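Local coordinates for YycN protein (Bacillus subtilis, PDB 1ON0) that is of unconfirmed function but probably transfers an acyl group, most likely acetyl, to an unidentified acceptor, as members of the GNAT acetyltransferase family do, at residues B[2-13]-B[62-73]; B[23-31]-B[128-136]. All coordinates share one frame; numbering follows the deposited sequence.

Contact 1. Residues B[2-13]-B[62-73]; sequences TIMLTPMQTEEF and LWSLKLNEKDIV
Met-4 N donates to Lys-66 O at 2.6 Å with an N-H...O angle of 170°, and Lys-66 N returns the bond to Met-4 O, closing an antiparallel hydrogen-bonded pair. Thr-6 and Ser-64 form a second such ring, where Ser-64 N reaches Thr-6 O at 2.7 Å, and Met-8 N to Leu-62 O extends the ladder past Pro-7.

Side chains alternate accordingly. Leu-5 and Leu-65 lie side by side on one face, Leu-5 CD1 3.7 Å from Leu-65 CD2, while the other branch of Leu-5 lies over one face of the indole: CD2 stands 3.8 Å from the centroid of the six-membered ring of Trp-63, 21° off its normal, a CH-pi contact. The same indole turns its edge to Pro-7 N. Helix 105-119 covers this face through Ala-112 and Ala-116, which Leu-5 touches.

On the face of Met-4 and Thr-6, a water ties strand to helix. It accepts from Ser-64 OG at 2.8 Å and donates to Glu-12 OE1 at 2.7 Å and to Pro-7 O. Glu-12 OE1 also takes Gln-9 N, at the N-cap position, from above the carboxylate plane. The selenomethionine Met-4 bends at its last torsion (chi3 -80°), which lays CE 3.4 Å from Asn-68 CA.

Beyond the strand, Asn-68 OD1 accepts from Lys-70 N, an Asx turn, and from Asp-71 N, making an Asx motif, and Asp-71 bridges to Arg-53 of a second subunit. The whole is the antiparallel edge pairing of the GNAT fold, strand 4-7 flanking strand 60-66 and leading into helix 10-31.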
loop_
_atom_site.group_PDB
_atom_site.type_symbol
_atom_site.label_atom_id
_atom_site.label_comp_id
_atom_site.label_asym_id
_atom_site.label_seq_id
_atom_site.Cartn_x
_atom_site.Cartn_y
_atom_site.Cartn_z
ATOM N N THR B 2 -11.988 1.810 -0.172
ATOM C CA THR B 2 -12.808 2.011 -1.361
ATOM C C THR B 2 -12.595 3.421 -1.894
ATOM O O THR B 2 -12.510 4.375 -1.127
ATOM C CB THR B 2 -14.296 1.893 -1.050
ATOM O OG1 THR B 2 -14.785 3.172 -0.623
ATOM C CG2 THR B 2 -14.538 0.874 0.054
ATOM N N ILE B 3 -12.517 3.541 -3.212
ATOM C CA ILE B 3 -12.317 4.830 -3.850
ATOM C C ILE B 3 -13.637 5.285 -4.442
ATOM O O ILE B 3 -14.202 4.597 -5.291
ATOM C CB ILE B 3 -11.286 4.750 -4.987
ATOM C CG1 ILE B 3 -9.972 4.189 -4.452
ATOM C CG2 ILE B 3 -11.077 6.143 -5.582
ATOM C CD1 ILE B 3 -9.383 5.006 -3.301
HETATM N N MSE B 4 -14.120 6.441 -3.998
HETATM C CA MSE B 4 -15.380 6.976 -4.489
HETATM C C MSE B 4 -15.203 7.984 -5.602
HETATM O O MSE B 4 -14.287 8.806 -5.569
HETATM C CB MSE B 4 -16.167 7.635 -3.354
HETATM C CG MSE B 4 -16.536 6.698 -2.227
HETATM SE SE MSE B 4 -17.533 7.603 -0.860
HETATM C CE MSE B 4 -16.086 8.450 0.071
ATOM N N LEU B 5 -16.084 7.900 -6.592
ATOM C CA LEU B 5 -16.091 8.825 -7.721
ATOM C C LEU B 5 -17.219 9.830 -7.490
ATOM O O LEU B 5 -18.389 9.465 -7.482
ATOM C CB LEU B 5 -16.373 8.085 -9.030
ATOM C CG LEU B 5 -15.183 7.628 -9.866
ATOM C CD1 LEU B 5 -14.482 6.518 -9.146
ATOM C CD2 LEU B 5 -15.654 7.180 -11.240
ATOM N N THR B 6 -16.872 11.089 -7.279
ATOM C CA THR B 6 -17.884 12.111 -7.090
ATOM C C THR B 6 -17.660 13.145 -8.185
ATOM O O THR B 6 -16.525 13.538 -8.458
ATOM C CB THR B 6 -17.752 12.827 -5.725
ATOM O OG1 THR B 6 -17.605 11.852 -4.689
ATOM C CG2 THR B 6 -18.990 13.676 -5.448
ATOM N N PRO B 7 -18.737 13.593 -8.842
ATOM C CA PRO B 7 -18.531 14.598 -9.895
ATOM C C PRO B 7 -17.953 15.895 -9.299
ATOM O O PRO B 7 -18.389 16.339 -8.247
ATOM C CB PRO B 7 -19.932 14.762 -10.497
ATOM C CG PRO B 7 -20.856 14.329 -9.388
ATOM C CD PRO B 7 -20.149 13.197 -8.723
HETATM N N MSE B 8 -16.952 16.477 -9.950
HETATM C CA MSE B 8 -16.340 17.706 -9.442
HETATM C C MSE B 8 -17.339 18.850 -9.395
HETATM O O MSE B 8 -18.253 18.932 -10.213
HETATM C CB MSE B 8 -15.178 18.170 -10.319
HETATM C CG MSE B 8 -13.980 17.241 -10.417
HETATM SE SE MSE B 8 -12.484 18.182 -11.218
HETATM C CE MSE B 8 -13.378 18.910 -12.754
ATOM N N GLN B 9 -17.135 19.734 -8.429
ATOM C CA GLN B 9 -17.963 20.916 -8.240
ATOM C C GLN B 9 -17.152 22.061 -8.837
ATOM O O GLN B 9 -15.930 21.960 -8.953
ATOM C CB GLN B 9 -18.159 21.189 -6.754
ATOM C CG GLN B 9 -18.628 20.001 -5.944
ATOM C CD GLN B 9 -20.128 19.850 -5.967
ATOM O OE1 GLN B 9 -20.728 19.663 -7.027
ATOM N NE2 GLN B 9 -20.749 19.941 -4.796
ATOM N N THR B 10 -17.825 23.152 -9.187
ATOM C CA THR B 10 -17.171 24.319 -9.776
ATOM C C THR B 10 -15.891 24.721 -9.034
ATOM O O THR B 10 -14.927 25.185 -9.648
ATOM C CB THR B 10 -18.124 25.529 -9.795
ATOM O OG1 THR B 10 -18.334 26.005 -8.457
ATOM C CG2 THR B 10 -19.473 25.129 -10.392
ATOM N N GLU B 11 -15.878 24.543 -7.716
ATOM C CA GLU B 11 -14.709 24.892 -6.919
ATOM C C GLU B 11 -13.528 24.023 -7.352
ATOM O O GLU B 11 -12.462 24.525 -7.716
ATOM C CB GLU B 11 -14.982 24.664 -5.427
ATOM C CG GLU B 11 -16.323 25.185 -4.908
ATOM C CD GLU B 11 -17.507 24.303 -5.307
ATOM O OE1 GLU B 11 -17.926 24.334 -6.482
ATOM O OE2 GLU B 11 -18.020 23.569 -4.438
ATOM N N GLU B 12 -13.734 22.711 -7.312
ATOM C CA GLU B 12 -12.701 21.749 -7.681
ATOM C C GLU B 12 -12.227 21.891 -9.117
ATOM O O GLU B 12 -11.032 21.939 -9.382
ATOM C CB GLU B 12 -13.216 20.323 -7.483
ATOM C CG GLU B 12 -13.358 19.891 -6.046
ATOM C CD GLU B 12 -14.133 18.604 -5.924
ATOM O OE1 GLU B 12 -15.371 18.640 -6.100
ATOM O OE2 GLU B 12 -13.503 17.557 -5.667
ATOM N N PHE B 13 -13.172 21.937 -10.045
ATOM C CA PHE B 13 -12.842 22.051 -11.455
ATOM C C PHE B 13 -11.788 23.125 -11.727
ATOM O O PHE B 13 -10.683 22.814 -12.180
ATOM C CB PHE B 13 -14.114 22.325 -12.263
ATOM C CG PHE B 13 -13.869 22.512 -13.726
ATOM C CD1 PHE B 13 -13.101 21.597 -14.438
ATOM C CD2 PHE B 13 -14.387 23.617 -14.389
ATOM C CE1 PHE B 13 -12.848 21.781 -15.784
ATOM C CE2 PHE B 13 -14.140 23.814 -15.740
ATOM C CZ PHE B 13 -13.369 22.895 -16.438
ATOM N N LEU B 62 -15.922 14.567 -15.198
ATOM C CA LEU B 62 -14.750 14.781 -14.370
ATOM C C LEU B 62 -15.193 14.464 -12.949
ATOM O O LEU B 62 -16.196 14.991 -12.461
ATOM C CB LEU B 62 -14.237 16.225 -14.513
ATOM C CG LEU B 62 -13.637 16.596 -15.886
ATOM C CD1 LEU B 62 -14.760 16.855 -16.892
ATOM C CD2 LEU B 62 -12.762 17.834 -15.760
ATOM N N TRP B 63 -14.454 13.562 -12.316
ATOM C CA TRP B 63 -14.736 13.094 -10.957
ATOM C C TRP B 63 -13.564 13.334 -10.017
ATOM O O TRP B 63 -12.404 13.323 -10.434
ATOM C CB TRP B 63 -14.992 11.578 -10.962
ATOM C CG TRP B 63 -16.246 11.109 -11.657
ATOM C CD1 TRP B 63 -17.528 11.318 -11.251
ATOM C CD2 TRP B 63 -16.325 10.321 -12.851
ATOM N NE1 TRP B 63 -18.404 10.706 -12.113
ATOM C CE2 TRP B 63 -17.694 10.085 -13.104
ATOM C CE3 TRP B 63 -15.370 9.785 -13.731
ATOM C CZ2 TRP B 63 -18.138 9.342 -14.200
ATOM C CZ3 TRP B 63 -15.812 9.043 -14.824
ATOM C CH2 TRP B 63 -17.185 8.828 -15.045
ATOM N N SER B 64 -13.866 13.541 -8.744
ATOM C CA SER B 64 -12.824 13.705 -7.740
ATOM C C SER B 64 -12.811 12.342 -7.074
ATOM O O SER B 64 -13.867 11.851 -6.669
ATOM C CB SER B 64 -13.222 14.741 -6.704
ATOM O OG SER B 64 -14.372 14.301 -6.021
ATOM N N LEU B 65 -11.642 11.710 -6.982
ATOM C CA LEU B 65 -11.553 10.397 -6.337
ATOM C C LEU B 65 -11.360 10.600 -4.841
ATOM O O LEU B 65 -10.407 11.251 -4.421
ATOM C CB LEU B 65 -10.367 9.603 -6.897
ATOM C CG LEU B 65 -10.331 9.564 -8.424
ATOM C CD1 LEU B 65 -8.994 9.028 -8.915
ATOM C CD2 LEU B 65 -11.499 8.723 -8.923
ATOM N N LYS B 66 -12.264 10.037 -4.046
ATOM C CA LYS B 66 -12.204 10.152 -2.594
ATOM C C LYS B 66 -12.018 8.793 -1.920
ATOM O O LYS B 66 -12.561 7.790 -2.374
ATOM C CB LYS B 66 -13.481 10.806 -2.051
ATOM C CG LYS B 66 -13.650 12.285 -2.395
ATOM C CD LYS B 66 -14.720 12.897 -1.503
ATOM C CE LYS B 66 -14.937 14.366 -1.777
ATOM N NZ LYS B 66 -15.893 14.933 -0.773
ATOM N N LEU B 67 -11.249 8.766 -0.833
ATOM C CA LEU B 67 -11.003 7.528 -0.089
ATOM C C LEU B 67 -12.084 7.511 0.977
ATOM O O LEU B 67 -12.522 6.462 1.458
ATOM C CB LEU B 67 -9.603 7.574 0.544
ATOM C CG LEU B 67 -8.867 6.365 1.143
ATOM C CD1 LEU B 67 -8.882 6.467 2.651
ATOM C CD2 LEU B 67 -9.458 5.052 0.657
ATOM N N ASN B 68 -12.526 8.707 1.320
ATOM C CA ASN B 68 -13.553 8.889 2.312
ATOM C C ASN B 68 -13.987 10.329 2.146
ATOM O O ASN B 68 -13.521 11.023 1.237
ATOM C CB ASN B 68 -12.997 8.631 3.718
ATOM C CG ASN B 68 -11.683 9.335 3.962
ATOM O OD1 ASN B 68 -11.630 10.556 4.013
ATOM N ND2 ASN B 68 -10.608 8.564 4.099
ATOM N N GLU B 69 -14.870 10.791 3.017
ATOM C CA GLU B 69 -15.366 12.145 2.906
ATOM C C GLU B 69 -14.348 13.214 3.200
ATOM O O GLU B 69 -14.675 14.393 3.178
ATOM C CB GLU B 69 -16.581 12.307 3.813
ATOM C CG GLU B 69 -17.637 11.294 3.489
ATOM C CD GLU B 69 -18.001 11.327 2.015
ATOM O OE1 GLU B 69 -18.507 10.305 1.511
ATOM O OE2 GLU B 69 -17.780 12.376 1.368
ATOM N N LYS B 70 -13.111 12.820 3.462
ATOM C CA LYS B 70 -12.092 13.811 3.784
ATOM C C LYS B 70 -10.894 13.747 2.851
ATOM O O LYS B 70 -10.432 14.767 2.341
ATOM C CB LYS B 70 -11.618 13.622 5.231
ATOM C CG LYS B 70 -11.973 14.765 6.187
ATOM C CD LYS B 70 -10.931 15.896 6.179
ATOM C CE LYS B 70 -11.260 16.960 7.237
ATOM N NZ LYS B 70 -10.205 18.004 7.402
ATOM N N ASP B 71 -10.406 12.539 2.619
ATOM C CA ASP B 71 -9.250 12.358 1.776
ATOM C C ASP B 71 -9.544 12.245 0.293
ATOM O O ASP B 71 -10.035 11.222 -0.174
ATOM C CB ASP B 71 -8.461 11.145 2.259
ATOM C CG ASP B 71 -7.946 11.328 3.675
ATOM O OD1 ASP B 71 -8.496 10.718 4.610
ATOM O OD2 ASP B 71 -6.998 12.109 3.863
ATOM N N ILE B 72 -9.236 13.314 -0.438
ATOM C CA ILE B 72 -9.431 13.337 -1.878
ATOM C C ILE B 72 -8.109 12.898 -2.496
ATOM O O ILE B 72 -7.196 13.702 -2.677
ATOM C CB ILE B 72 -9.800 14.741 -2.376
ATOM C CG1 ILE B 72 -10.982 15.283 -1.576
ATOM C CG2 ILE B 72 -10.178 14.673 -3.868
ATOM C CD1 ILE B 72 -11.150 16.807 -1.666
ATOM N N VAL B 73 -8.027 11.610 -2.810
ATOM C CA VAL B 73 -6.829 10.985 -3.364
ATOM C C VAL B 73 -6.401 11.412 -4.771
ATOM O O VAL B 73 -5.199 11.392 -5.092
ATOM C CB VAL B 73 -6.980 9.457 -3.344
ATOM C CG1 VAL B 73 -7.341 8.996 -1.934
ATOM C CG2 VAL B 73 -8.053 9.015 -4.328
HETATM O O HOH W 1 -16.494 16.170 -5.693
#

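Contact 2. Residues B[23-31]-B[128-136]; sequences HYAEEKVKA and HVFAHNQTA
Lys-28 bends at chi2 and brings CD to the rim of the phenyl ring of Phe-130, in its plane, 3.8 Å from Phe-130 CE2. Tyr-24 meets the far end of the ring: its CE1 is 3.6 Å from Phe-130 CZ, and the two ring planes are inclined by 55°, an oblique pair. The phenyl ring thus lies against helix 10-31, with Glu-27 CB facing it on one side, though the closeness modelled there is doubtful. On the opposite face, over the ring centre, sits His-128 CE1 of its own segment.

His-132 is likewise held between two groups. Phe-130 CB lies over one face of the imidazole and Lys-30 CB over the other, 4.0 Å from the centroid. With CG set between the backbone N and the carbonyl carbon (chi1 63°), the ring directs NE2 at the glutamate. His-132 NE2 donates to Glu-27 OE2 at 2.6 Å with an N-H...O angle of 168°; the oxygen lies in the imidazole plane, whereas the donor approaches from above the carboxylate plane. A weak bond from His-23 NE2, one helical turn back, reaches the other oxygen, Glu-27 OE1. Lys-30 NZ also stays near the imidazole, 4.1 Å from His-132 NE2.

Tyr-24 continues into an edge-to-face pair with Phe-47 of helix 36-50. The arrangement joins the last turns of helix 10-31, the first helix of this GNAT fold, to the loop between strand 124-127 and helix 134-142, which contains a type I turn from Phe-130 to Asn-133.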
loop_
_atom_site.group_PDB
_atom_site.type_symbol
_atom_site.label_atom_id
_atom_site.label_comp_id
_atom_site.label_asym_id
_atom_site.label_seq_id
_atom_site.Cartn_x
_atom_site.Cartn_y
_atom_site.Cartn_z
ATOM N N HIS B 23 0.451 20.980 -15.428
ATOM C CA HIS B 23 1.087 19.676 -15.444
ATOM C C HIS B 23 1.277 19.144 -16.871
ATOM O O HIS B 23 2.321 18.576 -17.205
ATOM C CB HIS B 23 0.244 18.701 -14.617
ATOM C CG HIS B 23 0.847 17.345 -14.497
ATOM N ND1 HIS B 23 1.952 17.092 -13.714
ATOM C CD2 HIS B 23 0.552 16.183 -15.121
ATOM C CE1 HIS B 23 2.315 15.833 -13.867
ATOM N NE2 HIS B 23 1.482 15.259 -14.719
ATOM N N TYR B 24 0.257 19.321 -17.703
ATOM C CA TYR B 24 0.298 18.856 -19.093
ATOM C C TYR B 24 1.423 19.528 -19.888
ATOM O O TYR B 24 2.069 18.905 -20.724
ATOM C CB TYR B 24 -1.040 19.144 -19.778
ATOM C CG TYR B 24 -1.229 18.388 -21.064
ATOM C CD1 TYR B 24 -1.304 16.994 -21.064
ATOM C CD2 TYR B 24 -1.324 19.059 -22.283
ATOM C CE1 TYR B 24 -1.472 16.285 -22.243
ATOM C CE2 TYR B 24 -1.491 18.363 -23.471
ATOM C CZ TYR B 24 -1.566 16.972 -23.445
ATOM O OH TYR B 24 -1.748 16.270 -24.617
ATOM N N ALA B 25 1.637 20.812 -19.626
ATOM C CA ALA B 25 2.680 21.550 -20.305
ATOM C C ALA B 25 4.026 20.938 -19.932
ATOM O O ALA B 25 4.901 20.759 -20.783
ATOM C CB ALA B 25 2.636 23.013 -19.901
ATOM N N GLU B 26 4.183 20.605 -18.657
ATOM C CA GLU B 26 5.419 20.014 -18.166
ATOM C C GLU B 26 5.630 18.646 -18.831
ATOM O O GLU B 26 6.752 18.270 -19.152
ATOM C CB GLU B 26 5.327 19.902 -16.638
ATOM C CG GLU B 26 6.460 19.177 -15.921
ATOM C CD GLU B 26 6.102 18.878 -14.457
ATOM O OE1 GLU B 26 5.680 19.822 -13.748
ATOM O OE2 GLU B 26 6.243 17.708 -14.022
ATOM N N GLU B 27 4.542 17.920 -19.060
ATOM C CA GLU B 27 4.629 16.611 -19.689
ATOM C C GLU B 27 4.995 16.750 -21.165
ATOM O O GLU B 27 5.791 15.978 -21.704
ATOM C CB GLU B 27 3.297 15.872 -19.574
ATOM C CG GLU B 27 2.862 15.532 -18.166
ATOM C CD GLU B 27 3.558 14.307 -17.614
ATOM O OE1 GLU B 27 2.875 13.503 -16.944
ATOM O OE2 GLU B 27 4.774 14.146 -17.843
ATOM N N LYS B 28 4.408 17.729 -21.824
ATOM C CA LYS B 28 4.706 17.922 -23.227
ATOM C C LYS B 28 6.151 18.340 -23.438
ATOM O O LYS B 28 6.785 17.921 -24.413
ATOM C CB LYS B 28 3.738 18.935 -23.823
ATOM C CG LYS B 28 2.364 18.327 -24.098
ATOM C CD LYS B 28 2.486 17.331 -25.236
ATOM C CE LYS B 28 1.167 16.707 -25.590
ATOM N NZ LYS B 28 1.277 15.993 -26.879
ATOM N N VAL B 29 6.680 19.155 -22.524
ATOM C CA VAL B 29 8.075 19.586 -22.630
ATOM C C VAL B 29 8.992 18.403 -22.371
ATOM O O VAL B 29 9.978 18.216 -23.079
ATOM C CB VAL B 29 8.424 20.678 -21.619
ATOM C CG1 VAL B 29 9.925 20.938 -21.645
ATOM C CG2 VAL B 29 7.667 21.946 -21.951
ATOM N N LYS B 30 8.654 17.607 -21.358
ATOM C CA LYS B 30 9.451 16.440 -21.023
ATOM C C LYS B 30 9.524 15.498 -22.213
ATOM O O LYS B 30 10.587 14.982 -22.553
ATOM C CB LYS B 30 8.870 15.703 -19.805
ATOM C CG LYS B 30 8.989 16.458 -18.491
ATOM C CD LYS B 30 8.503 15.631 -17.295
ATOM C CE LYS B 30 9.392 14.437 -17.015
ATOM N NZ LYS B 30 8.792 13.575 -15.956
ATOM N N ALA B 31 8.387 15.275 -22.851
ATOM C CA ALA B 31 8.332 14.383 -24.015
ATOM C C ALA B 31 9.122 14.985 -25.185
ATOM O O ALA B 31 9.496 14.281 -26.130
ATOM C CB ALA B 31 6.876 14.151 -24.422
ATOM N N HIS B 128 -4.219 7.983 -23.175
ATOM C CA HIS B 128 -2.886 8.344 -23.655
ATOM C C HIS B 128 -1.941 8.455 -22.462
ATOM O O HIS B 128 -2.296 8.987 -21.411
ATOM C CB HIS B 128 -2.922 9.682 -24.398
ATOM C CG HIS B 128 -1.575 10.318 -24.577
ATOM N ND1 HIS B 128 -0.852 10.842 -23.525
ATOM C CD2 HIS B 128 -0.811 10.505 -25.683
ATOM C CE1 HIS B 128 0.296 11.323 -23.972
ATOM N NE2 HIS B 128 0.345 11.129 -25.280
ATOM N N VAL B 129 -0.732 7.941 -22.636
ATOM C CA VAL B 129 0.267 7.993 -21.590
ATOM C C VAL B 129 1.600 8.357 -22.239
ATOM O O VAL B 129 1.972 7.781 -23.252
ATOM C CB VAL B 129 0.365 6.624 -20.847
ATOM C CG1 VAL B 129 0.857 5.546 -21.791
ATOM C CG2 VAL B 129 1.266 6.743 -19.645
ATOM N N PHE B 130 2.289 9.342 -21.666
ATOM C CA PHE B 130 3.580 9.763 -22.183
ATOM C C PHE B 130 4.580 8.647 -21.983
ATOM O O PHE B 130 4.658 8.045 -20.905
ATOM C CB PHE B 130 4.097 11.016 -21.465
ATOM C CG PHE B 130 3.280 12.245 -21.717
ATOM C CD1 PHE B 130 2.282 12.620 -20.830
ATOM C CD2 PHE B 130 3.474 12.996 -22.880
ATOM C CE1 PHE B 130 1.494 13.742 -21.078
ATOM C CE2 PHE B 130 2.698 14.116 -23.143
ATOM C CZ PHE B 130 1.693 14.485 -22.240
ATOM N N ALA B 131 5.352 8.375 -23.025
ATOM C CA ALA B 131 6.360 7.327 -22.976
ATOM C C ALA B 131 7.198 7.407 -21.708
ATOM O O ALA B 131 7.491 6.379 -21.101
ATOM C CB ALA B 131 7.259 7.431 -24.199
ATOM N N HIS B 132 7.571 8.618 -21.294
ATOM C CA HIS B 132 8.412 8.758 -20.109
ATOM C C HIS B 132 7.719 8.385 -18.797
ATOM O O HIS B 132 8.396 8.095 -17.812
ATOM C CB HIS B 132 8.988 10.176 -20.004
ATOM C CG HIS B 132 7.951 11.240 -19.837
ATOM N ND1 HIS B 132 7.493 12.009 -20.886
ATOM C CD2 HIS B 132 7.251 11.642 -18.747
ATOM C CE1 HIS B 132 6.558 12.836 -20.452
ATOM N NE2 HIS B 132 6.393 12.631 -19.155
ATOM N N ASN B 133 6.387 8.391 -18.786
ATOM C CA ASN B 133 5.613 8.039 -17.592
ATOM C C ASN B 133 5.621 6.517 -17.412
ATOM O O ASN B 133 4.583 5.866 -17.488
ATOM C CB ASN B 133 4.164 8.514 -17.737
ATOM C CG ASN B 133 3.798 9.605 -16.748
ATOM O OD1 ASN B 133 4.244 10.747 -16.867
ATOM N ND2 ASN B 133 2.986 9.255 -15.757
ATOM N N GLN B 134 6.809 5.971 -17.177
ATOM C CA GLN B 134 7.018 4.543 -16.990
ATOM C C GLN B 134 6.143 3.906 -15.908
ATOM O O GLN B 134 5.557 2.845 -16.122
ATOM C CB GLN B 134 8.490 4.300 -16.658
ATOM C CG GLN B 134 9.223 3.366 -17.597
ATOM C CD GLN B 134 8.886 3.593 -19.059
ATOM O OE1 GLN B 134 7.925 3.019 -19.584
ATOM N NE2 GLN B 134 9.667 4.440 -19.723
ATOM N N THR B 135 6.049 4.542 -14.748
ATOM C CA THR B 135 5.252 3.979 -13.665
ATOM C C THR B 135 3.793 3.863 -14.058
ATOM O O THR B 135 3.132 2.891 -13.723
ATOM C CB THR B 135 5.349 4.835 -12.398
ATOM O OG1 THR B 135 6.722 4.954 -12.010
ATOM C CG2 THR B 135 4.559 4.199 -11.272
ATOM N N ALA B 136 3.293 4.866 -14.772
ATOM C CA ALA B 136 1.900 4.856 -15.205
ATOM C C ALA B 136 1.671 3.739 -16.217
ATOM O O ALA B 136 0.703 2.980 -16.111
ATOM C CB ALA B 136 1.514 6.207 -15.810
#

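Both contacts draw on helix 10-31, contact 1 at its start and contact 2 at its last turns, and they lie on opposite sides of the chain's centre with centres 23 Å apart and no touch. Contact 1 is partly buried and buries 897 Å², resting on a main-chain ladder backed by leucines, whereas contact 2 is a surface contact of 357 Å² made almost wholly by side chains, with a single hydrogen bond across it. Contact 1 builds one outer edge of the sheet; contact 2 involves the loop following strand 124-127, the other outermost strand. Each borders a different neighbouring subunit: the second at 62-73, the third at both 23-31 and 128-136.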